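Local coordinates for protein leucine aminopeptidase 2 (Saccharomyces cerevisiae, PDB 2XQ0) that cleaves di- and tripeptides as a zinc-dependent aminopeptidase of the M1 family and shows low epoxide hydrolase activity in vitro, at residues A[475-478]-A[479-483]; A[414-417]-A[418-422]; A[337-340]-A[341-345]; A[234-237]-A[238-242]; A[580-583]-A[584-588]. All coordinates share one frame; numbering follows the deposited sequence.

Contact 1: A[475-478]-A[479-483]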
loop_
_atom_site.group_PDB
_atom_site.type_symbol
_atom_site.label_atom_id
_atom_site.label_comp_id
_atom_site.label_asym_id
_atom_site.label_seq_id
_atom_site.Cartn_x
_atom_site.Cartn_y
_atom_site.Cartn_z
ATOM N N TYR A 475 -24.014 4.546 13.826
ATOM C CA TYR A 475 -25.125 4.848 12.936
ATOM C C TYR A 475 -26.281 5.524 13.675
ATOM O O TYR A 475 -26.850 6.500 13.187
ATOM C CB TYR A 475 -25.603 3.570 12.242
ATOM C CG TYR A 475 -24.615 3.028 11.227
ATOM C CD1 TYR A 475 -23.921 3.880 10.388
ATOM C CD2 TYR A 475 -24.390 1.662 11.103
ATOM C CE1 TYR A 475 -23.018 3.385 9.451
ATOM C CE2 TYR A 475 -23.491 1.161 10.171
ATOM C CZ TYR A 475 -22.810 2.023 9.349
ATOM O OH TYR A 475 -21.918 1.524 8.417
ATOM N N GLN A 476 -26.641 5.010 14.844
ATOM C CA GLN A 476 -27.702 5.645 15.624
ATOM C C GLN A 476 -27.440 7.122 15.922
ATOM O O GLN A 476 -28.324 7.950 15.750
ATOM C CB GLN A 476 -27.972 4.888 16.916
ATOM C CG GLN A 476 -28.568 3.518 16.681
ATOM C CD GLN A 476 -28.738 2.743 17.965
ATOM O OE1 GLN A 476 -28.950 3.326 19.031
ATOM N NE2 GLN A 476 -28.650 1.419 17.875
ATOM N N LEU A 477 -26.233 7.446 16.367
ATOM C CA LEU A 477 -25.909 8.824 16.706
ATOM C C LEU A 477 -25.959 9.726 15.487
ATOM O O LEU A 477 -26.551 10.805 15.545
ATOM C CB LEU A 477 -24.536 8.929 17.370
ATOM C CG LEU A 477 -24.176 10.313 17.918
ATOM C CD1 LEU A 477 -25.154 10.708 19.033
ATOM C CD2 LEU A 477 -22.746 10.324 18.430
ATOM N N ALA A 478 -25.325 9.315 14.388
ATOM C CA ALA A 478 -25.350 10.138 13.180
ATOM C C ALA A 478 -26.790 10.415 12.758
ATOM O O ALA A 478 -27.146 11.551 12.442
ATOM C CB ALA A 478 -24.556 9.487 12.041
ATOM N N ASP A 479 -27.620 9.378 12.763
ATOM C CA ASP A 479 -29.046 9.562 12.503
ATOM C C ASP A 479 -29.653 10.603 13.460
ATOM O O ASP A 479 -30.337 11.536 13.035
ATOM C CB ASP A 479 -29.781 8.222 12.605
ATOM C CG ASP A 479 -29.308 7.213 11.565
ATOM O OD1 ASP A 479 -28.617 7.623 10.610
ATOM O OD2 ASP A 479 -29.631 6.008 11.695
ATOM N N LYS A 480 -29.379 10.449 14.751
ATOM C CA LYS A 480 -29.904 11.354 15.775
ATOM C C LYS A 480 -29.477 12.806 15.538
ATOM O O LYS A 480 -30.286 13.729 15.672
ATOM C CB LYS A 480 -29.459 10.897 17.166
ATOM C CG LYS A 480 -30.101 11.665 18.318
ATOM C CD LYS A 480 -29.463 11.282 19.666
ATOM C CE LYS A 480 -30.016 12.128 20.816
ATOM N NZ LYS A 480 -29.304 11.903 22.114
ATOM N N TRP A 481 -28.207 13.007 15.193
ATOM C CA TRP A 481 -27.704 14.335 14.850
ATOM C C TRP A 481 -28.409 14.897 13.634
ATOM O O TRP A 481 -28.769 16.071 13.619
ATOM C CB TRP A 481 -26.184 14.333 14.623
ATOM C CG TRP A 481 -25.443 14.678 15.867
ATOM C CD1 TRP A 481 -24.861 13.811 16.752
ATOM C CD2 TRP A 481 -25.257 15.989 16.406
ATOM N NE1 TRP A 481 -24.293 14.511 17.796
ATOM C CE2 TRP A 481 -24.529 15.850 17.607
ATOM C CE3 TRP A 481 -25.637 17.271 15.990
ATOM C CZ2 TRP A 481 -24.167 16.946 18.386
ATOM C CZ3 TRP A 481 -25.273 18.348 16.756
ATOM C CH2 TRP A 481 -24.548 18.183 17.945
ATOM N N VAL A 482 -28.594 14.072 12.607
ATOM C CA VAL A 482 -29.260 14.552 11.398
ATOM C C VAL A 482 -30.669 15.034 11.715
ATOM O O VAL A 482 -31.125 16.053 11.189
ATOM C CB VAL A 482 -29.292 13.477 10.287
ATOM C CG1 VAL A 482 -30.145 13.951 9.125
ATOM C CG2 VAL A 482 -27.880 13.183 9.796
ATOM N N GLU A 483 -31.345 14.306 12.599
ATOM C CA GLU A 483 -32.725 14.607 12.961
ATOM C C GLU A 483 -32.820 15.880 13.802
ATOM O O GLU A 483 -33.616 16.769 13.514
ATOM C CB GLU A 483 -33.322 13.428 13.744
ATOM C CG GLU A 483 -34.839 13.279 13.611
ATOM C CD GLU A 483 -35.263 12.788 12.228
ATOM O OE1 GLU A 483 -34.444 12.864 11.283
ATOM O OE2 GLU A 483 -36.415 12.324 12.087
#
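Leu477 and Trp481 lie side by side one helical turn apart, with CG of Leu477 3.8 Å from CD1 of Trp481 and in the plane of the indole, at its pyrrole edge. The leucine reaches it because its CG stands anti to the backbone N (chi1 -173°). Four i to i+4 bonds join the two segments within helix 469-484: Asp479 N gives to Tyr475 O, Lys480 N to Gln476 O, Val482 N to Ala478 O, and Trp481 N to Leu477 O at 2.8 Å. Three polar side-chain ends are satisfied by residues beyond the segments. OD1 of Asp479 accepts from the backbone N of His523, NE1 of Trp481 bonds to the hydroxyl of Tyr547, and NZ of Lys480 meets Glu497 O. Ala478 and Leu477 also pack on helix 508-519. The chemistry thus divides in two: these backbone N-H and C=O groups are satisfied inside the helix, while the side chains supply apolar packing and polar links to neighbouring helix 508-519 and loops.

Contact 2: A[414-417]-A[418-422]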
loop_
_atom_site.group_PDB
_atom_site.type_symbol
_atom_site.label_atom_id
_atom_site.label_comp_id
_atom_site.label_asym_id
_atom_site.label_seq_id
_atom_site.Cartn_x
_atom_site.Cartn_y
_atom_site.Cartn_z
ATOM N N ILE A 414 -4.891 -22.433 4.125
ATOM C CA ILE A 414 -4.028 -21.256 4.170
ATOM C C ILE A 414 -2.559 -21.655 4.371
ATOM O O ILE A 414 -1.664 -21.193 3.659
ATOM C CB ILE A 414 -4.487 -20.324 5.297
ATOM C CG1 ILE A 414 -5.863 -19.746 4.961
ATOM C CG2 ILE A 414 -3.479 -19.222 5.555
ATOM C CD1 ILE A 414 -6.387 -18.815 6.047
ATOM N N ARG A 415 -2.315 -22.529 5.337
ATOM C CA ARG A 415 -0.961 -23.010 5.572
ATOM C C ARG A 415 -0.420 -23.774 4.368
ATOM O O ARG A 415 0.759 -23.664 4.040
ATOM C CB ARG A 415 -0.927 -23.916 6.799
ATOM C CG ARG A 415 -0.937 -23.142 8.098
ATOM C CD ARG A 415 -1.625 -23.924 9.193
ATOM N NE ARG A 415 -2.133 -23.013 10.209
ATOM C CZ ARG A 415 -3.022 -23.348 11.130
ATOM N NH1 ARG A 415 -3.421 -22.444 12.015
ATOM N NH2 ARG A 415 -3.506 -24.583 11.163
ATOM N N HIS A 416 -1.275 -24.567 3.727
ATOM C CA HIS A 416 -0.839 -25.393 2.606
ATOM C C HIS A 416 -0.440 -24.487 1.453
ATOM O O HIS A 416 0.632 -24.648 0.853
ATOM C CB HIS A 416 -1.969 -26.326 2.167
ATOM C CG HIS A 416 -1.626 -27.168 0.984
ATOM N ND1 HIS A 416 -2.036 -26.859 -0.294
ATOM C CD2 HIS A 416 -0.900 -28.306 0.881
ATOM C CE1 HIS A 416 -1.585 -27.774 -1.133
ATOM N NE2 HIS A 416 -0.891 -28.661 -0.445
ATOM N N TYR A 417 -1.323 -23.538 1.160
ATOM C CA TYR A 417 -1.115 -22.545 0.116
ATOM C C TYR A 417 0.207 -21.801 0.287
ATOM O O TYR A 417 1.023 -21.794 -0.630
ATOM C CB TYR A 417 -2.303 -21.572 0.086
ATOM C CG TYR A 417 -2.156 -20.388 -0.854
ATOM C CD1 TYR A 417 -2.303 -20.538 -2.231
ATOM C CD2 TYR A 417 -1.901 -19.115 -0.361
ATOM C CE1 TYR A 417 -2.180 -19.450 -3.095
ATOM C CE2 TYR A 417 -1.763 -18.018 -1.218
ATOM C CZ TYR A 417 -1.909 -18.199 -2.592
ATOM O OH TYR A 417 -1.790 -17.125 -3.466
ATOM N N PHE A 418 0.435 -21.179 1.446
ATOM C CA PHE A 418 1.652 -20.379 1.615
ATOM C C PHE A 418 2.917 -21.244 1.648
ATOM O O PHE A 418 3.989 -20.789 1.260
ATOM C CB PHE A 418 1.553 -19.405 2.809
ATOM C CG PHE A 418 0.581 -18.282 2.569
ATOM C CD1 PHE A 418 0.931 -17.222 1.753
ATOM C CD2 PHE A 418 -0.698 -18.325 3.089
ATOM C CE1 PHE A 418 0.029 -16.208 1.484
ATOM C CE2 PHE A 418 -1.600 -17.306 2.843
ATOM C CZ PHE A 418 -1.235 -16.246 2.039
ATOM N N LYS A 419 2.787 -22.500 2.067
ATOM C CA LYS A 419 3.926 -23.414 1.993
ATOM C C LYS A 419 4.233 -23.836 0.553
ATOM O O LYS A 419 5.392 -23.874 0.148
ATOM C CB LYS A 419 3.703 -24.654 2.867
ATOM C CG LYS A 419 4.279 -24.532 4.276
ATOM C CD LYS A 419 5.782 -24.264 4.241
ATOM C CE LYS A 419 6.337 -23.959 5.622
ATOM N NZ LYS A 419 7.799 -23.689 5.557
ATOM N N LYS A 420 3.196 -24.162 -0.212
ATOM C CA LYS A 420 3.368 -24.637 -1.584
ATOM C C LYS A 420 4.094 -23.604 -2.441
ATOM O O LYS A 420 5.025 -23.921 -3.187
ATOM C CB LYS A 420 2.001 -24.964 -2.204
ATOM C CG LYS A 420 2.045 -25.419 -3.645
ATOM C CD LYS A 420 0.651 -25.777 -4.157
ATOM C CE LYS A 420 0.701 -26.315 -5.584
ATOM N NZ LYS A 420 -0.641 -26.327 -6.244
ATOM N N PHE A 421 3.675 -22.354 -2.316
ATOM C CA PHE A 421 4.195 -21.301 -3.175
ATOM C C PHE A 421 5.273 -20.458 -2.520
ATOM O O PHE A 421 5.672 -19.431 -3.065
ATOM C CB PHE A 421 3.050 -20.430 -3.710
ATOM C CG PHE A 421 2.134 -21.172 -4.640
ATOM C CD1 PHE A 421 2.531 -21.453 -5.940
ATOM C CD2 PHE A 421 0.912 -21.646 -4.198
ATOM C CE1 PHE A 421 1.711 -22.164 -6.794
ATOM C CE2 PHE A 421 0.076 -22.363 -5.049
ATOM C CZ PHE A 421 0.474 -22.620 -6.346
ATOM N N ALA A 422 5.765 -20.892 -1.364
ATOM C CA ALA A 422 6.796 -20.103 -0.690
ATOM C C ALA A 422 7.963 -19.847 -1.638
ATOM O O ALA A 422 8.486 -20.772 -2.260
ATOM C CB ALA A 422 7.280 -20.784 0.596
#
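Residues 414-420 form the last turns of helix 407-420, and four i to i+4 bonds join the segments, from Phe418 N to Ile414 O (3.1 Å) through to Phe421 N to Tyr417 O (3.2 Å); Phe421 is the first residue to leave helical angles. The edge of Tyr417 meets the face of Phe418, their planes at 80° and centroids 4.8 Å apart, with CD2 of Tyr417 above the middle of the Phe418 ring. Different first torsions bring these consecutive rings together: CG of Tyr417 is anti to its own N (174°), whereas that of Phe418 lies beside its N (-70°). CG2 of Ile414 touches CE2 of Phe418 at 3.8 Å, in the ring plane. On the tyrosine, CD1 approaches CD2 of Phe421 at 3.9 Å, an oblique pairing. Trp326 stacks on Tyr417 and meets Phe418 edge-to-face. Phe418 is about 9 Å from His305, side chain to side chain. The result is an aromatic cluster at a helix C-terminus, beside the zinc-binding helices 297-311 and 321-339 of the M1 peptidase domain.

Contact 3: A[337-340]-A[341-345]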
loop_
_atom_site.group_PDB
_atom_site.type_symbol
_atom_site.label_atom_id
_atom_site.label_comp_id
_atom_site.label_asym_id
_atom_site.label_seq_id
_atom_site.Cartn_x
_atom_site.Cartn_y
_atom_site.Cartn_z
ATOM N N ALA A 337 -8.352 -12.048 15.818
ATOM C CA ALA A 337 -7.835 -12.969 16.820
ATOM C C ALA A 337 -7.491 -12.212 18.097
ATOM O O ALA A 337 -7.573 -12.761 19.188
ATOM C CB ALA A 337 -6.625 -13.682 16.300
ATOM N N ILE A 338 -7.109 -10.944 17.960
ATOM C CA ILE A 338 -6.711 -10.145 19.115
ATOM C C ILE A 338 -7.917 -9.490 19.778
ATOM O O ILE A 338 -8.037 -9.471 21.000
ATOM C CB ILE A 338 -5.685 -9.062 18.712
ATOM C CG1 ILE A 338 -4.349 -9.710 18.341
ATOM C CG2 ILE A 338 -5.491 -8.068 19.823
ATOM C CD1 ILE A 338 -3.386 -8.750 17.633
ATOM N N HIS A 339 -8.833 -8.985 18.961
ATOM C CA HIS A 339 -9.942 -8.187 19.455
ATOM C C HIS A 339 -11.331 -8.849 19.371
ATOM O O HIS A 339 -12.272 -8.363 19.964
ATOM C CB HIS A 339 -9.971 -6.852 18.723
ATOM C CG HIS A 339 -8.729 -6.041 18.901
ATOM N ND1 HIS A 339 -8.356 -5.509 20.116
ATOM C CD2 HIS A 339 -7.777 -5.658 18.013
ATOM C CE1 HIS A 339 -7.226 -4.838 19.971
ATOM N NE2 HIS A 339 -6.859 -4.908 18.704
ATOM N N GLY A 340 -11.458 -9.945 18.640
ATOM C CA GLY A 340 -12.741 -10.610 18.511
ATOM C C GLY A 340 -13.419 -10.355 17.174
ATOM O O GLY A 340 -13.071 -9.414 16.452
ATOM N N GLU A 341 -14.409 -11.184 16.856
ATOM C CA GLU A 341 -15.086 -11.125 15.571
ATOM C C GLU A 341 -15.782 -9.796 15.290
ATOM O O GLU A 341 -15.790 -9.347 14.140
ATOM C CB GLU A 341 -16.057 -12.303 15.389
ATOM C CG GLU A 341 -15.379 -13.592 14.975
ATOM C CD GLU A 341 -14.672 -13.473 13.631
ATOM O OE1 GLU A 341 -13.662 -14.170 13.419
ATOM O OE2 GLU A 341 -15.127 -12.687 12.783
ATOM N N PRO A 342 -16.359 -9.149 16.323
ATOM C CA PRO A 342 -17.012 -7.873 15.998
ATOM C C PRO A 342 -16.048 -6.838 15.428
ATOM O O PRO A 342 -16.444 -6.024 14.587
ATOM C CB PRO A 342 -17.566 -7.415 17.350
ATOM C CG PRO A 342 -17.832 -8.690 18.075
ATOM C CD PRO A 342 -16.666 -9.575 17.701
ATOM N N THR A 343 -14.805 -6.860 15.903
ATOM C CA THR A 343 -13.771 -5.969 15.398
ATOM C C THR A 343 -13.390 -6.319 13.954
ATOM O O THR A 343 -13.298 -5.430 13.099
ATOM C CB THR A 343 -12.529 -5.994 16.323
ATOM O OG1 THR A 343 -12.915 -5.558 17.627
ATOM C CG2 THR A 343 -11.436 -5.065 15.810
ATOM N N ARG A 344 -13.183 -7.605 13.668
ATOM C CA ARG A 344 -12.874 -8.010 12.297
ATOM C C ARG A 344 -13.990 -7.566 11.354
ATOM O O ARG A 344 -13.745 -7.029 10.269
ATOM C CB ARG A 344 -12.679 -9.531 12.189
ATOM C CG ARG A 344 -12.644 -10.011 10.721
ATOM C CD ARG A 344 -11.995 -11.381 10.566
ATOM N NE ARG A 344 -12.926 -12.480 10.828
ATOM C CZ ARG A 344 -13.126 -13.486 9.983
ATOM N NH1 ARG A 344 -12.466 -13.522 8.835
ATOM N NH2 ARG A 344 -13.981 -14.453 10.276
ATOM N N HIS A 345 -15.226 -7.815 11.766
ATOM C CA HIS A 345 -16.379 -7.494 10.942
ATOM C C HIS A 345 -16.554 -5.989 10.765
ATOM O O HIS A 345 -16.943 -5.529 9.697
ATOM C CB HIS A 345 -17.637 -8.121 11.543
ATOM C CG HIS A 345 -17.732 -9.594 11.307
ATOM N ND1 HIS A 345 -18.783 -10.172 10.632
ATOM C CD2 HIS A 345 -16.881 -10.600 11.607
ATOM C CE1 HIS A 345 -18.592 -11.477 10.552
ATOM N NE2 HIS A 345 -17.439 -11.761 11.133
HETATM O O HOH W 1 -14.418 -7.148 18.948
#
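Gly340 O receives weak bonds from Thr343 N at 3.1 Å and Arg344 N at 3.3 Å, as Gly340 breaks off helix 321-339 and serves as N-cap residue of helix 341-360. Its phi is positive (104°), and at its backbone angles a side chain would be jammed against the preceding carbonyl O, which accounts for the glycine. Across the turn, CB of His339 lies 3.4 Å from OG1 of Thr343, while CG2 of the threonine approaches the imidazole obliquely. A water lies 2.6 Å from Thr343 OG1 and donates to His339 O at 2.7 Å, bridging the two segments. In the new helix, Glu341 bends at chi2 and its carboxylate pairs with Arg344: NE gives to the syn lone pair of OE2 at 3.0 Å, close to the guanidinium plane. Both charges have second partners, Lys407 for Glu341 and Glu401 for Arg344, so an alternating ionic network forms. A positive-phi glycine at the junction, with Pro342 two residues on, in the first turn, marks a helix-to-helix corner of the M1 peptidase domain.

Contact 4: A[234-237]-A[238-242]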
loop_
_atom_site.group_PDB
_atom_site.type_symbol
_atom_site.label_atom_id
_atom_site.label_comp_id
_atom_site.label_asym_id
_atom_site.label_seq_id
_atom_site.Cartn_x
_atom_site.Cartn_y
_atom_site.Cartn_z
ATOM N N ASP A 234 8.548 8.889 20.459
ATOM C CA ASP A 234 7.114 8.793 20.211
ATOM C C ASP A 234 6.802 7.525 19.410
ATOM O O ASP A 234 5.804 6.838 19.662
ATOM C CB ASP A 234 6.598 10.009 19.439
ATOM C CG ASP A 234 6.549 11.276 20.285
ATOM O OD1 ASP A 234 6.461 11.167 21.520
ATOM O OD2 ASP A 234 6.594 12.386 19.709
ATOM N N CYS A 235 7.644 7.231 18.427
ATOM C CA CYS A 235 7.435 6.061 17.570
ATOM C C CYS A 235 7.607 4.793 18.382
ATOM O O CYS A 235 6.831 3.860 18.263
ATOM C CB CYS A 235 8.438 6.073 16.421
ATOM S SG CYS A 235 8.088 7.351 15.207
ATOM N N GLN A 236 8.634 4.771 19.226
ATOM C CA GLN A 236 8.895 3.597 20.056
ATOM C C GLN A 236 7.699 3.283 20.939
ATOM O O GLN A 236 7.280 2.120 21.066
ATOM C CB GLN A 236 10.167 3.791 20.890
ATOM C CG GLN A 236 10.592 2.550 21.661
ATOM C CD GLN A 236 11.769 2.809 22.575
ATOM O OE1 GLN A 236 12.021 3.941 22.974
ATOM N NE2 GLN A 236 12.498 1.760 22.903
ATOM N N TRP A 237 7.124 4.317 21.541
ATOM C CA TRP A 237 5.999 4.092 22.433
ATOM C C TRP A 237 4.808 3.564 21.640
ATOM O O TRP A 237 4.069 2.715 22.112
ATOM C CB TRP A 237 5.613 5.381 23.175
ATOM C CG TRP A 237 4.485 5.164 24.143
ATOM C CD1 TRP A 237 4.592 4.794 25.455
ATOM C CD2 TRP A 237 3.084 5.293 23.874
ATOM N NE1 TRP A 237 3.340 4.683 26.018
ATOM C CE2 TRP A 237 2.397 4.992 25.070
ATOM C CE3 TRP A 237 2.342 5.646 22.741
ATOM C CZ2 TRP A 237 1.006 5.019 25.159
ATOM C CZ3 TRP A 237 0.957 5.671 22.830
ATOM C CH2 TRP A 237 0.306 5.363 24.037
ATOM N N GLU A 238 4.633 4.055 20.422
ATOM C CA GLU A 238 3.434 3.718 19.660
ATOM C C GLU A 238 3.422 2.242 19.260
ATOM O O GLU A 238 2.357 1.638 19.152
ATOM C CB GLU A 238 3.286 4.612 18.427
ATOM C CG GLU A 238 1.864 4.678 17.848
ATOM C CD GLU A 238 1.024 5.815 18.463
ATOM O OE1 GLU A 238 1.599 6.659 19.177
ATOM O OE2 GLU A 238 -0.200 5.868 18.220
ATOM N N PHE A 239 4.606 1.655 19.084
ATOM C CA PHE A 239 4.721 0.318 18.502
ATOM C C PHE A 239 5.139 -0.749 19.499
ATOM O O PHE A 239 4.917 -1.941 19.270
ATOM C CB PHE A 239 5.759 0.323 17.372
ATOM C CG PHE A 239 5.367 1.157 16.188
ATOM C CD1 PHE A 239 4.079 1.113 15.685
ATOM C CD2 PHE A 239 6.299 1.955 15.553
ATOM C CE1 PHE A 239 3.721 1.881 14.585
ATOM C CE2 PHE A 239 5.948 2.712 14.454
ATOM C CZ PHE A 239 4.655 2.680 13.977
ATOM N N GLU A 240 5.782 -0.330 20.584
ATOM C CA GLU A 240 6.519 -1.284 21.432
ATOM C C GLU A 240 5.608 -2.195 22.234
ATOM O O GLU A 240 6.069 -3.199 22.777
ATOM C CB GLU A 240 7.450 -0.567 22.420
ATOM C CG GLU A 240 6.696 0.164 23.510
ATOM C CD GLU A 240 7.597 1.028 24.408
ATOM O OE1 GLU A 240 8.847 0.907 24.363
ATOM O OE2 GLU A 240 7.039 1.842 25.164
ATOM N N ASN A 241 4.333 -1.834 22.341
ATOM C CA ASN A 241 3.409 -2.605 23.165
ATOM C C ASN A 241 2.682 -3.647 22.341
ATOM O O ASN A 241 1.993 -4.486 22.888
ATOM C CB ASN A 241 2.376 -1.697 23.830
ATOM C CG ASN A 241 1.333 -2.474 24.638
ATOM O OD1 ASN A 241 1.635 -3.023 25.702
ATOM N ND2 ASN A 241 0.095 -2.512 24.136
ATOM N N ASP A 242 2.844 -3.606 21.022
ATOM C CA ASP A 242 1.932 -4.343 20.166
ATOM C C ASP A 242 2.565 -5.118 19.017
ATOM O O ASP A 242 1.956 -6.058 18.532
ATOM C CB ASP A 242 0.864 -3.394 19.607
ATOM C CG ASP A 242 -0.200 -3.039 20.635
ATOM O OD1 ASP A 242 -1.171 -3.818 20.765
ATOM O OD2 ASP A 242 -0.070 -1.987 21.314
HETATM O O HOH W 2 3.642 8.211 20.474
HETATM O O HOH W 3 10.644 -0.910 23.666
#
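The indole of Trp237 meets carboxylates from two directions: OE1 of Glu238 lies in its plane at the benzene edge, 3.8 Å from CE3, and OE2 of Glu240 comes obliquely to within 3.8 Å of CD1. The Glu238 carboxylate plane is turned 71° from the ring and that of Glu240 61°. Arg293 makes a cation-pi contact with the same indole. The Phe239 ring is approached obliquely by Cys235 O, 3.4 Å from CD2. This stretch lies toward the C-terminal part of helix 229-239, which packs on strands 215-220, 223-227 and 264-266 of the five-stranded mixed sheet; Phe239 lies on Ile264 and Val266, its side chain about 9 Å from that of the catalytic Glu302. Here the backbone bonding becomes irregular. Glu238 N keeps its bond to Asp234 O and Glu240 N reaches Gln236 O at 2.9 Å, but Cys235 O takes weak bonds from Glu238 N and Phe239 N, the latter also weakly bonded to Gln236 O. CG of Glu240 sits between its own N and carbonyl carbon (chi1 70°), folding the chain over Gln236 O. One water joins Glu240 OE1 and, weakly, Gln236 NE2, which bonds to Pro218 O while OE1 meets Lys233 NZ. Another donates to Asp234 O and Glu238 OE1. The Glu238 carboxylate also accepts from Ala290, His291 and Arg293 N-H.

Contact 5: A[580-583]-A[584-588]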
loop_
_atom_site.group_PDB
_atom_site.type_symbol
_atom_site.label_atom_id
_atom_site.label_comp_id
_atom_site.label_asym_id
_atom_site.label_seq_id
_atom_site.Cartn_x
_atom_site.Cartn_y
_atom_site.Cartn_z
ATOM N N ALA A 580 -6.270 24.479 5.323
ATOM C CA ALA A 580 -5.207 24.919 4.422
ATOM C C ALA A 580 -3.832 24.656 5.024
ATOM O O ALA A 580 -2.964 24.074 4.375
ATOM C CB ALA A 580 -5.371 26.400 4.084
ATOM N N ASP A 581 -3.648 25.071 6.275
ATOM C CA ASP A 581 -2.355 24.938 6.946
ATOM C C ASP A 581 -2.029 23.501 7.342
ATOM O O ASP A 581 -0.873 23.096 7.291
ATOM C CB ASP A 581 -2.295 25.825 8.189
ATOM C CG ASP A 581 -2.483 27.295 7.869
ATOM O OD1 ASP A 581 -2.014 27.753 6.800
ATOM O OD2 ASP A 581 -3.100 27.988 8.702
ATOM N N TRP A 582 -3.044 22.748 7.762
ATOM C CA TRP A 582 -2.854 21.338 8.101
ATOM C C TRP A 582 -2.350 20.547 6.891
ATOM O O TRP A 582 -1.507 19.649 7.013
ATOM C CB TRP A 582 -4.165 20.737 8.596
ATOM C CG TRP A 582 -4.075 19.291 8.987
ATOM C CD1 TRP A 582 -3.572 18.785 10.154
ATOM C CD2 TRP A 582 -4.525 18.163 8.224
ATOM N NE1 TRP A 582 -3.671 17.415 10.161
ATOM C CE2 TRP A 582 -4.257 17.007 8.992
ATOM C CE3 TRP A 582 -5.124 18.018 6.970
ATOM C CZ2 TRP A 582 -4.573 15.720 8.543
ATOM C CZ3 TRP A 582 -5.435 16.738 6.525
ATOM C CH2 TRP A 582 -5.162 15.608 7.310
ATOM N N LEU A 583 -2.886 20.888 5.725
ATOM C CA LEU A 583 -2.535 20.228 4.479
ATOM C C LEU A 583 -1.058 20.470 4.152
ATOM O O LEU A 583 -0.445 19.753 3.355
ATOM C CB LEU A 583 -3.435 20.758 3.367
ATOM C CG LEU A 583 -3.938 19.747 2.346
ATOM C CD1 LEU A 583 -2.771 18.971 1.769
ATOM C CD2 LEU A 583 -4.920 18.822 2.987
ATOM N N GLY A 584 -0.482 21.487 4.778
ATOM C CA GLY A 584 0.925 21.775 4.594
ATOM C C GLY A 584 1.773 20.985 5.568
ATOM O O GLY A 584 3.002 21.106 5.579
ATOM N N THR A 585 1.111 20.171 6.387
ATOM C CA THR A 585 1.801 19.399 7.417
ATOM C C THR A 585 1.814 17.893 7.119
ATOM O O THR A 585 2.615 17.158 7.695
ATOM C CB THR A 585 1.202 19.664 8.832
ATOM O OG1 THR A 585 -0.012 18.927 8.995
ATOM C CG2 THR A 585 0.925 21.160 9.036
ATOM N N VAL A 586 0.937 17.442 6.221
ATOM C CA VAL A 586 0.876 16.027 5.840
ATOM C C VAL A 586 1.109 15.806 4.341
ATOM O O VAL A 586 0.860 16.694 3.533
ATOM C CB VAL A 586 -0.467 15.351 6.264
ATOM C CG1 VAL A 586 -0.615 15.344 7.785
ATOM C CG2 VAL A 586 -1.658 16.041 5.611
ATOM N N GLY A 587 1.584 14.614 3.985
ATOM C CA GLY A 587 1.861 14.268 2.598
ATOM C C GLY A 587 1.188 12.978 2.143
ATOM O O GLY A 587 1.206 12.634 0.961
ATOM N N ARG A 588 0.595 12.253 3.085
ATOM C CA ARG A 588 -0.093 11.006 2.758
ATOM C C ARG A 588 -1.232 11.255 1.768
ATOM O O ARG A 588 -2.142 12.026 2.053
ATOM C CB ARG A 588 -0.637 10.348 4.028
ATOM C CG ARG A 588 -1.221 8.963 3.798
ATOM C CD ARG A 588 -1.512 8.261 5.115
ATOM N NE ARG A 588 -2.105 6.947 4.900
ATOM C CZ ARG A 588 -2.609 6.186 5.862
ATOM N NH1 ARG A 588 -2.583 6.597 7.122
ATOM N NH2 ARG A 588 -3.136 5.007 5.565
#
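Trp582 and Thr585 meet in the passage from helix 576-582 into the following loop, where Thr585 OG1 and Val586 CG2 lie over a face of the indole. From CB the tryptophan chain continues to CG anti to the backbone N (chi1 -179°), which carries the ring toward the residues that follow. CG is 4.1 Å from OG1 of Thr585, and CD1 comes closer, at 3.7 Å. Further along, CZ2 meets CG1 of Val586 at 4.0 Å, and at the far end CZ3 and CH2 each lie 3.9 Å from CG2. That methyl forms a CH-pi contact, 3.9 Å from the centroid of the six-membered ring and 12° off its normal. Phe564, Val560 and Phe561 of helix 557-569 add packing round the indole. Trp582 O is gripped by two donors: Thr585 OG1 at 2.6 Å, in the carbonyl plane on a lone pair, and Thr585 N, above that plane. Val586 N adds a weak bond. Two donors from one residue on a single carbonyl, with valine laid over the indole, suggest that polar and apolar forces together steady the chain here.

The five contacts follow one another in series along the chain, each joining adjoining segments, so none encloses or crosses another and none closes a long loop. Contact 4 comes first, where helix 229-239 ends beside the mixed sheet; contact 3 turns helix 321-339 into helix 341-360, its nearest atoms about 6 Å from contact 4. Contact 2 follows near the end of helix 407-420, about 9 Å from contact 3 at nearest atoms. Contact 3 also packs, through Pro342 and Thr343 on Leu470, against an earlier part of helix 469-484, the helix that carries contact 1. Contact 5 closes the series in the C-terminal region, on the opposite side of the chain's centre from contact 2, with Val586 touching Thr287.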